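Glutaredoxin 2 (Salmonella enterica subsp. enterica serovar Typhimurium, PDB 3IR4) binds glutathione and, as a GST-like glutaredoxin, probably catalyses glutathione-dependent thiol-disulphide exchange. Local coordinates at residues R19-L24 with M204-I210; L80-N86 with N168-D174; A88-W92 with D153-L157; R107-F113 with L213-I218. All blocks are in the same frame, centred on the assembly; numbering follows the deposited sequence. Where two conformers were deposited one is given.

Contact 1 (R19-L24 with M204-I210); sequences RMIFGL and MAKQTQI
Two helices can cross closely where one offers a glycine to the C-terminal end of the other, and here helix 13-25 meets helix 195-208 in that way. The local axes of 19-24 and 204-208 approach to 8.3 Å at 76°, with the CA atoms of G23 and T208 4.0 Å apart. M204 (m, m, m) directs its CE to M20 CE at 4.0 Å and to L24 CD2 at 4.2 Å. One turn on, Q207 CB lies 3.7 Å from L24 CD2. T208 takes rotamer p and hydrogen-bonds through OG1 to M204 O (2.7 Å), while its CG2 packs on M20 CE (3.9 Å) and L24 CD2 (3.8 Å). T208 O receives a CA-H...O contact from G23 CA (3.2 Å), where any CB would clash. This joint docks the thioredoxin-like N-terminal domain on the all-helical C-terminal domain, as in the GST fold. A water donates to both T208 O and R19 O, 2.7 Å each. Q209, with phi/psi 62/37, ends its helix in a Schellman motif: Q209 N bonds K206 O (3.3 Å) and I210 N bonds A205 O (3.2 Å). The extended I210 (m, t) then sets CD1 3.7 Å from M20 CG and 3.8 Å from R19 CB.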
loop_
_atom_site.group_PDB
_atom_site.type_symbol
_atom_site.label_atom_id
_atom_site.label_comp_id
_atom_site.label_asym_id
_atom_site.label_seq_id
_atom_site.Cartn_x
_atom_site.Cartn_y
_atom_site.Cartn_z
ATOM N N ARG A 19 2.437 -7.725 -1.737
ATOM C CA ARG A 19 3.540 -8.176 -0.903
ATOM C C ARG A 19 3.095 -8.804 0.412
ATOM O O ARG A 19 3.854 -9.556 1.021
ATOM C CB ARG A 19 4.446 -6.992 -0.570
ATOM C CG ARG A 19 5.201 -6.495 -1.765
ATOM C CD ARG A 19 5.899 -5.187 -1.469
ATOM N NE ARG A 19 6.914 -5.416 -0.454
ATOM C CZ ARG A 19 7.607 -4.473 0.164
ATOM N NH1 ARG A 19 7.388 -3.197 -0.109
ATOM N NH2 ARG A 19 8.519 -4.815 1.070
HETATM N N MSE A 20 1.907 -8.452 0.894
HETATM C CA MSE A 20 1.529 -8.858 2.242
HETATM C C MSE A 20 1.486 -10.359 2.504
HETATM O O MSE A 20 1.956 -10.802 3.524
HETATM C CB MSE A 20 0.194 -8.233 2.660
HETATM C CG MSE A 20 0.282 -6.734 2.868
HETATM SE SE MSE A 20 -1.439 -5.919 3.210
HETATM C CE MSE A 20 -1.764 -6.616 4.974
ATOM N N ILE A 21 0.875 -11.136 1.607
ATOM C CA ILE A 21 0.734 -12.572 1.868
ATOM C C ILE A 21 2.096 -13.237 1.882
ATOM O O ILE A 21 2.312 -14.187 2.639
ATOM C CB ILE A 21 -0.246 -13.283 0.899
ATOM C CG1 ILE A 21 -1.674 -12.750 1.075
ATOM C CG2 ILE A 21 -0.214 -14.826 1.091
ATOM C CD1 ILE A 21 -2.323 -13.022 2.373
ATOM N N PHE A 22 3.025 -12.789 1.031
ATOM C CA PHE A 22 4.365 -13.355 1.059
ATOM C C PHE A 22 4.956 -13.237 2.458
ATOM O O PHE A 22 5.571 -14.153 2.994
ATOM C CB PHE A 22 5.274 -12.694 0.032
ATOM C CG PHE A 22 4.950 -13.049 -1.381
ATOM C CD1 PHE A 22 5.407 -14.228 -1.953
ATOM C CD2 PHE A 22 4.174 -12.198 -2.165
ATOM C CE1 PHE A 22 5.123 -14.550 -3.255
ATOM C CE2 PHE A 22 3.888 -12.537 -3.485
ATOM C CZ PHE A 22 4.377 -13.716 -4.026
ATOM N N GLY A 23 4.815 -12.067 3.063
ATOM C CA GLY A 23 5.335 -11.867 4.385
ATOM C C GLY A 23 4.633 -12.664 5.444
ATOM O O GLY A 23 5.254 -13.317 6.287
ATOM N N LEU A 24 3.312 -12.627 5.415
ATOM C CA LEU A 24 2.523 -13.311 6.433
ATOM C C LEU A 24 2.723 -14.826 6.439
ATOM O O LEU A 24 2.621 -15.446 7.486
ATOM C CB LEU A 24 1.021 -13.003 6.275
ATOM C CG LEU A 24 0.660 -11.544 6.509
ATOM C CD1 LEU A 24 -0.755 -11.198 6.023
ATOM C CD2 LEU A 24 0.829 -11.171 7.966
HETATM N N MSE A 204 1.375 -5.346 12.016
HETATM C CA MSE A 204 1.209 -5.785 10.648
HETATM C C MSE A 204 2.465 -5.509 9.813
HETATM O O MSE A 204 2.798 -6.326 8.958
HETATM C CB MSE A 204 -0.014 -5.150 10.015
HETATM C CG MSE A 204 -1.305 -5.634 10.607
HETATM SE SE MSE A 204 -1.658 -7.515 10.533
HETATM C CE MSE A 204 -1.375 -7.738 8.777
ATOM N N ALA A 205 3.170 -4.405 10.047
ATOM C CA ALA A 205 4.416 -4.167 9.333
ATOM C C ALA A 205 5.410 -5.306 9.643
ATOM O O ALA A 205 6.071 -5.832 8.737
ATOM C CB ALA A 205 4.982 -2.838 9.698
ATOM N N LYS A 206 5.515 -5.705 10.910
ATOM C CA LYS A 206 6.407 -6.783 11.301
ATOM C C LYS A 206 6.028 -8.100 10.651
ATOM O O LYS A 206 6.859 -8.742 10.015
ATOM C CB LYS A 206 6.447 -6.908 12.821
ATOM C CG LYS A 206 7.240 -5.775 13.478
ATOM C CD LYS A 206 7.272 -5.828 14.999
ATOM C CE LYS A 206 8.009 -4.622 15.603
ATOM N NZ LYS A 206 8.271 -4.777 17.063
ATOM N N GLN A 207 4.757 -8.467 10.768
ATOM C CA GLN A 207 4.321 -9.774 10.268
ATOM C C GLN A 207 4.332 -9.868 8.756
ATOM O O GLN A 207 4.555 -10.947 8.201
ATOM C CB GLN A 207 2.965 -10.128 10.835
ATOM C CG GLN A 207 2.939 -10.360 12.347
ATOM C CD GLN A 207 1.648 -10.985 12.797
ATOM O OE1 GLN A 207 0.558 -10.429 12.579
ATOM N NE2 GLN A 207 1.752 -12.153 13.401
ATOM N N THR A 208 4.070 -8.747 8.067
ATOM C CA THR A 208 4.082 -8.720 6.598
ATOM C C THR A 208 5.470 -8.510 6.009
ATOM O O THR A 208 5.637 -8.662 4.815
ATOM C CB THR A 208 3.163 -7.640 6.010
ATOM O OG1 THR A 208 3.665 -6.346 6.367
ATOM C CG2 THR A 208 1.697 -7.834 6.389
ATOM N N GLN A 209 6.483 -8.189 6.828
ATOM C CA GLN A 209 7.841 -7.903 6.296
ATOM C C GLN A 209 7.817 -6.695 5.370
ATOM O O GLN A 209 8.504 -6.678 4.342
ATOM C CB GLN A 209 8.462 -9.108 5.573
ATOM C CG GLN A 209 8.695 -10.317 6.440
ATOM C CD GLN A 209 9.871 -10.207 7.389
ATOM O OE1 GLN A 209 10.497 -9.162 7.527
ATOM N NE2 GLN A 209 10.171 -11.296 8.060
ATOM N N ILE A 210 7.004 -5.706 5.705
ATOM C CA ILE A 210 6.912 -4.474 4.905
ATOM C C ILE A 210 7.198 -3.316 5.834
ATOM O O ILE A 210 6.590 -3.187 6.885
ATOM C CB ILE A 210 5.527 -4.329 4.242
ATOM C CG1 ILE A 210 5.241 -5.494 3.299
ATOM C CG2 ILE A 210 5.414 -2.970 3.551
ATOM C CD1 ILE A 210 3.791 -5.648 2.874
HETATM O O HOH W 1 6.262 -9.181 2.204
HETATM O O HOH W 2 10.412 -7.345 2.460
#

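Contact 2 (L80-N86 with N168-D174). With SO4 (sulfate ion), chain F.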
loop_
_atom_site.group_PDB
_atom_site.type_symbol
_atom_site.label_atom_id
_atom_site.label_comp_id
_atom_site.label_asym_id
_atom_site.label_seq_id
_atom_site.Cartn_x
_atom_site.Cartn_y
_atom_site.Cartn_z
ATOM N N LEU A 80 -4.524 -18.147 4.681
ATOM C CA LEU A 80 -4.646 -17.365 5.904
ATOM C C LEU A 80 -5.860 -16.455 5.902
ATOM O O LEU A 80 -6.267 -16.003 6.969
ATOM C CB LEU A 80 -3.398 -16.526 6.140
ATOM C CG LEU A 80 -2.102 -17.263 6.461
ATOM C CD1 LEU A 80 -1.027 -16.283 6.908
ATOM C CD2 LEU A 80 -2.315 -18.312 7.548
ATOM N N LEU A 81 -6.409 -16.129 4.731
ATOM C CA LEU A 81 -7.564 -15.233 4.648
ATOM C C LEU A 81 -8.812 -16.060 4.972
ATOM O O LEU A 81 -9.409 -16.702 4.099
ATOM C CB LEU A 81 -7.643 -14.565 3.283
ATOM C CG LEU A 81 -6.516 -13.550 3.001
ATOM C CD1 LEU A 81 -6.438 -13.262 1.511
ATOM C CD2 LEU A 81 -6.725 -12.279 3.792
ATOM N N THR A 82 -9.148 -16.083 6.251
ATOM C CA THR A 82 -10.229 -16.925 6.742
ATOM C C THR A 82 -11.356 -16.176 7.428
ATOM O O THR A 82 -12.331 -16.784 7.829
ATOM C CB THR A 82 -9.687 -17.997 7.714
ATOM O OG1 THR A 82 -9.146 -17.326 8.845
ATOM C CG2 THR A 82 -8.687 -18.924 7.045
ATOM N N GLY A 83 -11.204 -14.865 7.564
ATOM C CA GLY A 83 -12.149 -14.074 8.329
ATOM C C GLY A 83 -13.243 -13.378 7.553
ATOM O O GLY A 83 -13.115 -13.094 6.377
ATOM N N LYS A 84 -14.300 -13.032 8.279
ATOM C CA LYS A 84 -15.334 -12.182 7.758
ATOM C C LYS A 84 -14.798 -10.771 7.583
ATOM O O LYS A 84 -13.776 -10.380 8.174
ATOM C CB LYS A 84 -16.544 -12.151 8.700
ATOM C CG LYS A 84 -16.320 -11.431 10.030
ATOM C CD LYS A 84 -17.537 -11.466 10.932
ATOM C CE LYS A 84 -17.832 -12.816 11.495
ATOM N NZ LYS A 84 -16.762 -13.289 12.407
ATOM N N ARG A 85 -15.509 -10.036 6.757
ATOM C CA ARG A 85 -15.244 -8.625 6.544
ATOM C C ARG A 85 -16.308 -7.790 7.225
ATOM O O ARG A 85 -17.411 -8.260 7.472
ATOM C CB ARG A 85 -15.166 -8.317 5.075
ATOM C CG ARG A 85 -13.951 -9.028 4.507
ATOM C CD ARG A 85 -13.833 -8.937 3.052
ATOM N NE ARG A 85 -13.442 -7.607 2.599
ATOM C CZ ARG A 85 -13.348 -7.316 1.316
ATOM N NH1 ARG A 85 -13.560 -8.247 0.403
ATOM N NH2 ARG A 85 -13.031 -6.100 0.949
ATOM N N ASN A 86 -15.979 -6.544 7.518
ATOM C CA ASN A 86 -16.823 -5.629 8.236
ATOM C C ASN A 86 -17.218 -4.496 7.276
ATOM O O ASN A 86 -16.360 -3.722 6.845
ATOM C CB ASN A 86 -16.056 -5.063 9.446
ATOM C CG ASN A 86 -16.895 -4.120 10.270
ATOM O OD1 ASN A 86 -18.027 -3.791 9.888
ATOM N ND2 ASN A 86 -16.367 -3.674 11.406
ATOM N N ASN A 168 -10.671 -7.537 11.935
ATOM C CA ASN A 168 -11.960 -8.108 12.341
ATOM C C ASN A 168 -11.843 -9.309 13.263
ATOM O O ASN A 168 -12.876 -9.904 13.588
ATOM C CB ASN A 168 -12.787 -8.449 11.096
ATOM C CG ASN A 168 -12.970 -7.254 10.167
ATOM O OD1 ASN A 168 -13.061 -6.118 10.619
ATOM N ND2 ASN A 168 -12.911 -7.500 8.883
ATOM N N GLY A 169 -10.635 -9.645 13.720
ATOM C CA GLY A 169 -10.430 -10.778 14.648
ATOM C C GLY A 169 -9.701 -11.923 13.993
ATOM O O GLY A 169 -8.831 -12.517 14.592
ATOM N N GLU A 170 -10.110 -12.276 12.771
ATOM C CA GLU A 170 -9.427 -13.274 11.937
ATOM C C GLU A 170 -9.000 -12.517 10.691
ATOM O O GLU A 170 -9.732 -11.664 10.210
ATOM C CB GLU A 170 -10.347 -14.424 11.494
ATOM C CG GLU A 170 -10.819 -15.397 12.555
ATOM C CD GLU A 170 -11.800 -16.391 11.984
ATOM O OE1 GLU A 170 -11.573 -16.884 10.862
ATOM O OE2 GLU A 170 -12.811 -16.650 12.638
ATOM N N LEU A 171 -7.832 -12.840 10.157
ATOM C CA LEU A 171 -7.307 -12.155 8.977
ATOM C C LEU A 171 -8.300 -12.217 7.838
ATOM O O LEU A 171 -8.861 -13.284 7.550
ATOM C CB LEU A 171 -5.992 -12.794 8.525
ATOM C CG LEU A 171 -5.175 -11.952 7.555
ATOM C CD1 LEU A 171 -4.396 -10.823 8.274
ATOM C CD2 LEU A 171 -4.245 -12.857 6.729
ATOM N N SER A 172 -8.495 -11.094 7.179
ATOM C CA SER A 172 -9.452 -10.995 6.077
ATOM C C SER A 172 -8.923 -10.011 5.017
ATOM O O SER A 172 -7.918 -9.323 5.211
ATOM C CB SER A 172 -10.817 -10.504 6.560
ATOM O OG SER A 172 -10.782 -9.117 6.888
ATOM N N GLU A 173 -9.663 -9.892 3.912
ATOM C CA GLU A 173 -9.294 -8.938 2.889
ATOM C C GLU A 173 -9.373 -7.504 3.422
ATOM O O GLU A 173 -8.745 -6.612 2.839
ATOM C CB GLU A 173 -10.140 -9.110 1.633
ATOM C CG GLU A 173 -9.850 -10.390 0.834
ATOM C CD GLU A 173 -10.494 -11.658 1.404
ATOM O OE1 GLU A 173 -11.268 -11.578 2.399
ATOM O OE2 GLU A 173 -10.242 -12.725 0.809
ATOM N N ASP A 174 -10.111 -7.241 4.508
ATOM C CA ASP A 174 -10.068 -5.898 5.094
ATOM C C ASP A 174 -8.670 -5.531 5.550
ATOM O O ASP A 174 -8.279 -4.372 5.462
ATOM C CB ASP A 174 -11.058 -5.741 6.248
ATOM C CG ASP A 174 -12.519 -5.681 5.797
ATOM O OD1 ASP A 174 -12.789 -5.480 4.593
ATOM O OD2 ASP A 174 -13.390 -5.782 6.702
HETATM S S SO4 F . -12.655 -6.647 -2.728
HETATM O O1 SO4 F . -13.520 -7.804 -2.395
HETATM O O2 SO4 F . -13.131 -5.539 -1.874
HETATM O O3 SO4 F . -11.281 -7.032 -2.400
HETATM O O4 SO4 F . -12.867 -6.314 -4.129
HETATM O O HOH W 3 -10.928 -13.482 4.479
HETATM O O HOH W 4 -12.577 -11.598 10.502
HETATM O O HOH W 5 -14.622 -14.436 10.781
HETATM O O HOH W 6 -12.670 -3.562 2.462
HETATM O O HOH W 7 -13.895 -4.551 12.690
HETATM O O HOH W 8 -15.370 -4.661 4.340
#
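R85 lays one face of its guanidinium over E173 CB (CZ to CB, 3.7 Å) while the edge of the group does the polar work. Its NE makes a salt bridge to D174 OD1 (3.0 Å), and NH1 and NH2 hold sulfate O1 and O2 at 2.8 and 2.9 Å; this ion probably came from the crystallisation liquor. D174 illustrates how one carboxylate can organise a junction: OD2 accepts from N86 N and from N168 ND2, both at 2.8 Å, and ND2 also donates to K84 O (3.1 Å). Further back, L171 O accepts from G83 N (2.8 Å) and, weakly, from T82 N (3.1 Å). A CB on G83 would clash with E170 O. Two helix starts meet here. S172 OG caps D174 N (3.1 Å), and N86 caps helix 87-97 through A88 N. On the inner side L80 and L171 reach L24 of helix 13-25, and L81 packs on V69 and H70 of helix 65-74 and on I176 of helix 173-185, so the linker joins both domains.

Contact 3 (A88-W92 with D153-L157); sequences AIEEW and DLRLL
Antiparallel helices that stand well apart can still be joined by one large side chain, as helices 87-97 and 143-160 demonstrate. Segments 88-92 and 153-157 are both regular alpha-helix; their local axes run at 169° and come no nearer than 11.5 Å. In register, W92 faces L157, with their CA atoms 7.7 Å apart.

The polar link is a single hydrogen bond: W92, with chi1 at -173° (t) and chi2 at 91°, extends its indole across the gap so that NE1 donates to D153 O at 2.9 Å. That carbonyl also serves its own helix, accepting from L157 N (3.2 Å) and, weakly, from L156 N (3.2 Å). The carboxylate of D153 turns to K95 and Y99, back on the first helix and just beyond it.

Across the two segments the indole takes part in a CH-pi contact. L157 (t, p) places CD2 over one face of it, 4.1 Å from the centroid of the six-membered ring. K95 makes a cation-pi contact with W92.

Apolar packing completes the joint. L154 CD2 meets the ring edge at W92 CH2 (3.9 Å), L156 CD2 lies 4.3 Å from W92 CD1, and I89 (m, m) brings CD1 to L157 CD1 at 3.8 Å. L178 and L181 of helix 173-185 also touch the indole.

W92 is thus a knob in a hole formed by D153, L154, L156 and L157, a knobs-into-holes element within the helical bundle of the GST-like C-terminal domain.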
loop_
_atom_site.group_PDB
_atom_site.type_symbol
_atom_site.label_atom_id
_atom_site.label_comp_id
_atom_site.label_asym_id
_atom_site.label_seq_id
_atom_site.Cartn_x
_atom_site.Cartn_y
_atom_site.Cartn_z
ATOM N N ALA A 88 -18.369 -1.714 7.852
ATOM C CA ALA A 88 -17.901 -0.437 8.398
ATOM C C ALA A 88 -16.479 -0.101 7.941
ATOM O O ALA A 88 -16.142 1.077 7.735
ATOM C CB ALA A 88 -17.997 -0.390 9.931
ATOM N N ILE A 89 -15.628 -1.113 7.784
ATOM C CA ILE A 89 -14.245 -0.897 7.358
ATOM C C ILE A 89 -14.214 -0.498 5.880
ATOM O O ILE A 89 -13.522 0.420 5.495
ATOM C CB ILE A 89 -13.365 -2.126 7.650
ATOM C CG1 ILE A 89 -13.254 -2.337 9.176
ATOM C CG2 ILE A 89 -11.995 -1.983 7.020
ATOM C CD1 ILE A 89 -12.508 -1.309 9.960
ATOM N N GLU A 90 -15.007 -1.167 5.048
ATOM C CA GLU A 90 -15.086 -0.826 3.640
ATOM C C GLU A 90 -15.538 0.643 3.506
ATOM O O GLU A 90 -14.997 1.387 2.711
ATOM C CB GLU A 90 -16.025 -1.780 2.911
ATOM C CG GLU A 90 -16.191 -1.516 1.430
ATOM C CD GLU A 90 -17.220 -2.445 0.799
ATOM O OE1 GLU A 90 -18.384 -2.449 1.273
ATOM O OE2 GLU A 90 -16.874 -3.149 -0.168
ATOM N N GLU A 91 -16.510 1.041 4.307
ATOM C CA GLU A 91 -17.050 2.398 4.256
ATOM C C GLU A 91 -16.022 3.426 4.726
ATOM O O GLU A 91 -15.834 4.469 4.087
ATOM C CB GLU A 91 -18.309 2.462 5.116
ATOM C CG GLU A 91 -18.917 3.833 5.377
ATOM C CD GLU A 91 -20.139 3.756 6.341
ATOM O OE1 GLU A 91 -20.001 3.432 7.559
ATOM O OE2 GLU A 91 -21.255 4.047 5.881
ATOM N N TRP A 92 -15.304 3.101 5.795
ATOM C CA TRP A 92 -14.290 3.992 6.335
ATOM C C TRP A 92 -13.186 4.184 5.300
ATOM O O TRP A 92 -12.734 5.305 5.065
ATOM C CB TRP A 92 -13.741 3.403 7.637
ATOM C CG TRP A 92 -12.815 4.313 8.380
ATOM C CD1 TRP A 92 -13.150 5.222 9.340
ATOM C CD2 TRP A 92 -11.411 4.409 8.217
ATOM N NE1 TRP A 92 -12.038 5.879 9.777
ATOM C CE2 TRP A 92 -10.955 5.411 9.085
ATOM C CE3 TRP A 92 -10.491 3.751 7.407
ATOM C CZ2 TRP A 92 -9.611 5.743 9.191
ATOM C CZ3 TRP A 92 -9.156 4.102 7.497
ATOM C CH2 TRP A 92 -8.733 5.098 8.370
ATOM N N ASP A 153 -10.619 10.779 11.735
ATOM C CA ASP A 153 -11.028 9.506 11.163
ATOM C C ASP A 153 -10.353 8.319 11.853
ATOM O O ASP A 153 -10.994 7.276 12.072
ATOM C CB ASP A 153 -10.843 9.517 9.651
ATOM C CG ASP A 153 -11.907 10.351 8.944
ATOM O OD1 ASP A 153 -13.017 10.503 9.498
ATOM O OD2 ASP A 153 -11.633 10.844 7.833
ATOM N N LEU A 154 -9.078 8.461 12.210
ATOM C CA LEU A 154 -8.364 7.404 12.899
ATOM C C LEU A 154 -8.974 7.116 14.270
ATOM O O LEU A 154 -8.904 5.977 14.728
ATOM C CB LEU A 154 -6.867 7.694 13.023
ATOM C CG LEU A 154 -6.055 7.657 11.737
ATOM C CD1 LEU A 154 -4.612 7.989 12.054
ATOM C CD2 LEU A 154 -6.115 6.303 11.027
ATOM N N ARG A 155 -9.559 8.113 14.934
ATOM C CA ARG A 155 -10.159 7.851 16.241
ATOM C C ARG A 155 -11.351 6.872 16.128
ATOM O O ARG A 155 -11.569 6.072 17.025
ATOM C CB ARG A 155 -10.543 9.137 16.973
ATOM C CG ARG A 155 -9.343 9.960 17.437
ATOM C CD ARG A 155 -9.691 11.008 18.462
ATOM N NE ARG A 155 -10.832 11.828 18.050
ATOM C CZ ARG A 155 -10.751 12.927 17.304
ATOM N NH1 ARG A 155 -11.858 13.593 16.990
ATOM N NH2 ARG A 155 -9.576 13.369 16.870
ATOM N N LEU A 156 -12.120 6.942 15.046
ATOM C CA LEU A 156 -13.213 5.976 14.848
ATOM C C LEU A 156 -12.600 4.615 14.518
ATOM O O LEU A 156 -13.003 3.602 15.057
ATOM C CB LEU A 156 -14.198 6.434 13.777
ATOM C CG LEU A 156 -15.308 5.417 13.439
ATOM C CD1 LEU A 156 -16.168 5.029 14.644
ATOM C CD2 LEU A 156 -16.194 5.958 12.319
ATOM N N LEU A 157 -11.640 4.589 13.594
ATOM C CA LEU A 157 -10.998 3.337 13.227
ATOM C C LEU A 157 -10.474 2.587 14.451
ATOM O O LEU A 157 -10.600 1.371 14.573
ATOM C CB LEU A 157 -9.840 3.550 12.243
ATOM C CG LEU A 157 -9.114 2.277 11.792
ATOM C CD1 LEU A 157 -9.993 1.381 10.955
ATOM C CD2 LEU A 157 -7.831 2.648 11.027
#

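Contact 4 (R107-F113 with L213-I218)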
loop_
_atom_site.group_PDB
_atom_site.type_symbol
_atom_site.label_atom_id
_atom_site.label_comp_id
_atom_site.label_asym_id
_atom_site.label_seq_id
_atom_site.Cartn_x
_atom_site.Cartn_y
_atom_site.Cartn_z
ATOM N N ARG A 107 3.851 14.113 -0.916
ATOM C CA ARG A 107 4.917 13.556 -0.119
ATOM C C ARG A 107 5.644 12.427 -0.842
ATOM O O ARG A 107 6.882 12.358 -0.817
ATOM C CB ARG A 107 4.397 13.157 1.268
ATOM C CG ARG A 107 4.056 14.375 2.107
ATOM C CD ARG A 107 3.355 14.002 3.388
ATOM N NE ARG A 107 3.110 15.147 4.286
ATOM C CZ ARG A 107 2.202 16.087 4.058
ATOM N NH1 ARG A 107 1.374 15.999 3.034
ATOM N NH2 ARG A 107 2.120 17.135 4.868
ATOM N N PHE A 108 4.906 11.558 -1.526
ATOM C CA PHE A 108 5.549 10.551 -2.354
ATOM C C PHE A 108 6.534 11.222 -3.331
ATOM O O PHE A 108 7.667 10.773 -3.489
ATOM C CB PHE A 108 4.520 9.762 -3.196
ATOM C CG PHE A 108 3.572 8.866 -2.417
ATOM C CD1 PHE A 108 3.877 8.299 -1.193
ATOM C CD2 PHE A 108 2.397 8.492 -3.013
ATOM C CE1 PHE A 108 2.983 7.434 -0.565
ATOM C CE2 PHE A 108 1.510 7.602 -2.381
ATOM C CZ PHE A 108 1.815 7.100 -1.175
ATOM N N ALA A 109 6.085 12.298 -3.958
ATOM C CA ALA A 109 6.862 12.988 -4.981
ATOM C C ALA A 109 8.150 13.623 -4.459
ATOM O O ALA A 109 9.038 13.922 -5.239
ATOM C CB ALA A 109 6.019 14.048 -5.612
ATOM N N LYS A 110 8.205 13.852 -3.148
ATOM C CA LYS A 110 9.352 14.432 -2.479
ATOM C C LYS A 110 10.237 13.435 -1.769
ATOM O O LYS A 110 11.231 13.826 -1.185
ATOM C CB LYS A 110 8.875 15.459 -1.461
ATOM C CG LYS A 110 8.389 16.758 -2.082
ATOM C CD LYS A 110 7.622 17.625 -1.073
ATOM C CE LYS A 110 7.756 19.121 -1.279
ATOM N NZ LYS A 110 7.285 19.579 -2.602
ATOM N N SER A 111 9.891 12.136 -1.829
ATOM C CA SER A 111 10.552 11.153 -1.003
ATOM C C SER A 111 11.406 10.149 -1.778
ATOM O O SER A 111 11.272 9.961 -2.982
ATOM C CB SER A 111 9.491 10.423 -0.153
ATOM O OG SER A 111 8.875 11.324 0.745
ATOM N N ALA A 112 12.314 9.491 -1.071
ATOM C CA ALA A 112 13.272 8.582 -1.698
ATOM C C ALA A 112 12.770 7.163 -1.986
ATOM O O ALA A 112 13.377 6.208 -1.560
ATOM C CB ALA A 112 14.554 8.527 -0.874
ATOM N N PHE A 113 11.661 7.018 -2.694
ATOM C CA PHE A 113 11.250 5.685 -3.174
ATOM C C PHE A 113 12.079 5.346 -4.415
ATOM O O PHE A 113 12.363 6.220 -5.237
ATOM C CB PHE A 113 9.771 5.644 -3.519
ATOM C CG PHE A 113 8.880 5.824 -2.350
ATOM C CD1 PHE A 113 8.187 7.003 -2.170
ATOM C CD2 PHE A 113 8.712 4.807 -1.431
ATOM C CE1 PHE A 113 7.352 7.166 -1.107
ATOM C CE2 PHE A 113 7.866 4.963 -0.362
ATOM C CZ PHE A 113 7.188 6.140 -0.201
ATOM N N LEU A 213 7.256 3.927 7.016
ATOM C CA LEU A 213 7.971 5.048 6.367
ATOM C C LEU A 213 8.291 6.202 7.293
ATOM O O LEU A 213 8.715 7.260 6.850
ATOM C CB LEU A 213 7.114 5.559 5.217
ATOM C CG LEU A 213 6.634 4.505 4.204
ATOM C CD1 LEU A 213 5.679 5.127 3.194
ATOM C CD2 LEU A 213 7.793 3.783 3.523
ATOM N N SER A 214 8.123 5.959 8.589
ATOM C CA SER A 214 8.274 6.951 9.625
ATOM C C SER A 214 9.638 7.611 9.618
ATOM O O SER A 214 9.767 8.792 9.887
ATOM C CB SER A 214 8.016 6.263 10.968
ATOM O OG SER A 214 6.870 5.409 10.900
ATOM N N SER A 215 10.673 6.851 9.306
ATOM C CA SER A 215 12.031 7.401 9.309
ATOM C C SER A 215 12.214 8.497 8.260
ATOM O O SER A 215 13.169 9.275 8.366
ATOM C CB SER A 215 13.096 6.330 9.140
ATOM O OG SER A 215 13.057 5.757 7.855
HETATM N N MSE A 216 11.351 8.559 7.242
HETATM C CA MSE A 216 11.451 9.640 6.277
HETATM C C MSE A 216 10.163 10.476 6.229
HETATM O O MSE A 216 9.860 11.160 5.257
HETATM C CB MSE A 216 11.848 9.135 4.920
HETATM C CG MSE A 216 10.854 8.280 4.225
HETATM SE SE MSE A 216 11.476 7.785 2.427
HETATM C CE MSE A 216 10.142 6.507 2.075
ATOM N N ALA A 217 9.431 10.515 7.336
ATOM C CA ALA A 217 8.184 11.274 7.376
ATOM C C ALA A 217 8.471 12.751 7.165
ATOM O O ALA A 217 9.435 13.305 7.709
ATOM C CB ALA A 217 7.503 11.067 8.699
ATOM N N ILE A 218 7.567 13.379 6.429
ATOM C CA ILE A 218 7.658 14.800 6.084
ATOM C C ILE A 218 6.276 15.451 6.105
ATOM O O ILE A 218 5.262 14.745 6.127
ATOM C CB ILE A 218 8.281 15.005 4.680
ATOM C CG1 ILE A 218 7.608 14.126 3.623
ATOM C CG2 ILE A 218 9.793 14.729 4.718
ATOM C CD1 ILE A 218 7.990 14.507 2.189
ATOM O OXT ILE A 218 6.188 16.690 6.125
HETATM O O HOH W 9 3.698 17.097 7.383
HETATM O O HOH W 10 10.784 11.857 2.779
#
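The hydrogen bond from R107 NE to one oxygen of the terminal carboxylate, I218 O, at 2.9 Å is the strongest direct link, and it shows how a chain terminus can be fixed through its own carboxylate. The other oxygen, I218 OXT, lies 3.9 Å from R107 NE, a long salt bridge, and a water bridges the two groups as well, accepting from R107 NH2 (3.0 Å) and donating to OXT (2.8 Å). R107 is further held by S143, which receives a hydrogen bond from NH2. A second water donates to S111 OG (2.8 Å) and M216 O (2.7 Å), while S111 OG, at the end of the type I turn F108-S111, itself donates to R107 O (2.7 Å), just ahead of the turn.

Around this polar core the tail packs by its side chains. I218 CD1 rests 3.6 Å from S111 OG and 3.9 Å from K110 CB. The extended selenomethionine M216 brings SE to 4.2 Å from S111 CB and sets CE over the face of F113, 4.0 Å from the ring centroid, a CH-pi contact, with SE 5.4 Å from the same centroid in an oblique Met-aromatic contact. L213 CD1 meets the ring's edge at F113 CZ (3.9 Å). Backbone hydrogen bonds between I218 and both L187 and A189 secure the tail further. In the GST-like C-terminal domain, this joins the C-terminal tail to the end region of helix 101-108 and the turn F108-S111.

From the N terminus, helix 13-25 of the thioredoxin-like domain enters contact 1, whose loop closes only at 204-210, after most of the chain has passed. Nested within it, contact 2 returns 168-174 to the linker 80-86, and contact 3, nested in turn, pairs the first helix of the C-terminal domain with helix 143-160. Contact 4 starts at 107-113 and closes at the very end, so its loop crosses those of the other three. Contacts 1 and 2 touch through L24 with L80 and L171, making one interdomain seam; I89 packs on D174 and N168, joining contacts 2 and 3. Contact 4 lies across the chain's centre from contact 2, nearest atoms about 17 Å apart.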